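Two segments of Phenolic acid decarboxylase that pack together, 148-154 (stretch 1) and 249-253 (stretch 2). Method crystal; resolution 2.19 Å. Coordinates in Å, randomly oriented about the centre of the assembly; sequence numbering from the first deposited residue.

Stretch 1 148-154: VVTADPE
Stretch 2, residues 249-253: DHLYV

How do the two stretches lie against each other? Stretch 1 comes in as a strand through Thr150 and then loosens: Val149 (phi/psi -110/126) and Thr150 (-130/168) are extended, Ala151 is almost fully stretched at -171/-178, Asp152 follows at -97/135, and Pro153 turns the chain at -67/-55. Stretch 2 does the reverse, passing from turn-like Asp249 (-73/-36) and His250 (-81/-5) into extended Leu251 (-108/129), Tyr252 (-124/135) and Val253 (-118/158). The register pairs Pro153 with His250, their CA atoms 5.8 Å apart, and Ala151 with Leu251, CA to CA 6.5 Å, so one chain counts up as the other counts down and the two run antiparallel. No hydrogen bond joins them among the modelled atoms, and what is modelled, with Asp152 and Glu154 ending at CB, is van der Waals packing that buries 331 Å².

What does His250, which has the most surface covered at 87 Å², do in this contact? Its CA-to-CB bond points toward stretch 1, and chi1 of 57° (p) with chi2 of -31° lays the imidazole beside the Ala151 to Pro153 backbone. CD2 of His250 lies 3.3 Å from CA of Pro153 and 3.5 Å from O of Asp152, the latter at the ring edge and near its plane. The imidazole therefore packs against main-chain atoms. Pro153, with its C-gamma exo pucker, adds ring carbons to the same patch: its CG is 3.9 Å from NE2 of His250. That nitrogen is buried by the contact and has no polar partner in the model, so the imidazole serves here as a packing surface.

How does Val149, with 68 Å² covered, reach the other chain? Its CA-to-CB bond points toward stretch 2, and with chi1 at -164° (t) its CG1 comes to 3.4 Å from O of Tyr252. The same methyl is 4.4 Å from CD2 of Leu251, a looser apolar contact. A short, branched side chain suits this buried strand position, where it meets backbone and methyl group together. Thr150, next along, points away, as expected of neighbours in a strand, and its chi1 is 86° (p).

What fills the space between these two anchors? Leu251, with 57 Å² covered, has a CA-to-CB bond directed sideways, but the m,t rotamer (chi1 -68°, chi2 -177°) brings its end nearer to stretch 1. CD2 settles against the extended backbone from Val149 to Ala151, 3.7 Å from C of Thr150, 3.8 Å from N of Ala151 and 3.9 Å from O of Val149. Ala151 points its methyl toward stretch 2, placing CB 3.9 Å from CD2 of Leu251 and 3.7 Å from O of His250. Its methyl, small enough to leave the backbones close, meets a leucine methyl and a carbonyl oxygen that lie on the same side of it.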

# COMPACT_ATOMS: atom_id res chain seq x y z
N VAL C 148 10.89 46.65 0.65
CA VAL C 148 10.21 47.41 1.69
C VAL C 148 11.03 47.36 2.97
O VAL C 148 11.38 46.27 3.44
CB VAL C 148 8.78 46.87 1.92
CG1 VAL C 148 8.24 47.33 3.26
CG2 VAL C 148 7.87 47.29 0.78
N VAL C 149 11.31 48.52 3.55
CA VAL C 149 12.24 48.67 4.66
C VAL C 149 11.46 49.01 5.93
O VAL C 149 10.69 49.98 5.94
CB VAL C 149 13.30 49.74 4.37
CG1 VAL C 149 14.47 49.61 5.33
CG2 VAL C 149 13.76 49.64 2.93
N THR C 150 11.66 48.22 6.98
CA THR C 150 11.12 48.49 8.30
C THR C 150 12.24 48.39 9.33
O THR C 150 13.34 47.92 9.04
CB THR C 150 9.99 47.51 8.67
OG1 THR C 150 10.56 46.32 9.24
CG2 THR C 150 9.16 47.14 7.45
N ALA C 151 11.94 48.85 10.55
CA ALA C 151 12.89 48.82 11.66
C ALA C 151 12.13 49.19 12.93
O ALA C 151 10.92 49.42 12.91
CB ALA C 151 14.07 49.76 11.43
N ASP C 152 12.86 49.24 14.04
CA ASP C 152 12.28 49.73 15.28
C ASP C 152 12.63 51.19 15.49
O ASP C 152 13.79 51.59 15.29
CB ASP C 152 12.77 48.91 16.48
N PRO C 153 11.66 52.03 15.88
CA PRO C 153 11.94 53.46 16.06
C PRO C 153 12.88 53.75 17.22
O PRO C 153 13.91 54.42 17.03
CB PRO C 153 10.55 54.06 16.31
CG PRO C 153 9.61 53.09 15.68
CD PRO C 153 10.22 51.74 15.93
N GLU C 154 12.53 53.27 18.41
CA GLU C 154 13.32 53.58 19.61
C GLU C 154 14.77 53.15 19.43
O GLU C 154 15.69 53.97 19.53
CB GLU C 154 12.69 52.90 20.83
N ASP C 249 14.41 58.65 10.82
CA ASP C 249 15.83 58.51 11.14
C ASP C 249 16.25 57.04 11.16
O ASP C 249 17.38 56.71 10.76
CB ASP C 249 16.12 59.17 12.49
CG ASP C 249 15.88 60.66 12.47
OD1 ASP C 249 15.67 61.22 11.37
OD2 ASP C 249 15.90 61.28 13.55
N HIS C 250 15.38 56.16 11.63
CA HIS C 250 15.70 54.75 11.80
C HIS C 250 15.62 53.94 10.51
O HIS C 250 15.97 52.76 10.52
CB HIS C 250 14.77 54.11 12.84
CG HIS C 250 13.31 54.24 12.51
ND1 HIS C 250 12.79 55.30 11.81
CD2 HIS C 250 12.27 53.41 12.77
CE1 HIS C 250 11.49 55.14 11.67
NE2 HIS C 250 11.15 54.00 12.25
N LEU C 251 15.17 54.54 9.41
CA LEU C 251 14.98 53.83 8.15
C LEU C 251 16.05 54.26 7.15
O LEU C 251 16.24 55.46 6.92
CB LEU C 251 13.59 54.09 7.58
CG LEU C 251 12.44 53.48 8.39
CD1 LEU C 251 11.10 53.74 7.72
CD2 LEU C 251 12.68 51.99 8.59
N TYR C 252 16.72 53.28 6.55
CA TYR C 252 17.79 53.51 5.59
C TYR C 252 17.45 52.79 4.29
O TYR C 252 17.00 51.64 4.29
CB TYR C 252 19.15 53.05 6.13
CG TYR C 252 19.76 54.03 7.12
CD1 TYR C 252 19.19 54.23 8.37
CD2 TYR C 252 20.91 54.75 6.80
CE1 TYR C 252 19.74 55.12 9.28
CE2 TYR C 252 21.46 55.64 7.70
CZ TYR C 252 20.88 55.82 8.94
OH TYR C 252 21.43 56.71 9.83
N VAL C 253 17.65 53.51 3.20
CA VAL C 253 17.30 53.05 1.86
C VAL C 253 18.60 52.97 1.06
O VAL C 253 19.59 53.64 1.41
CB VAL C 253 16.24 53.96 1.21
CG1 VAL C 253 15.05 54.14 2.15
CG2 VAL C 253 16.84 55.29 0.83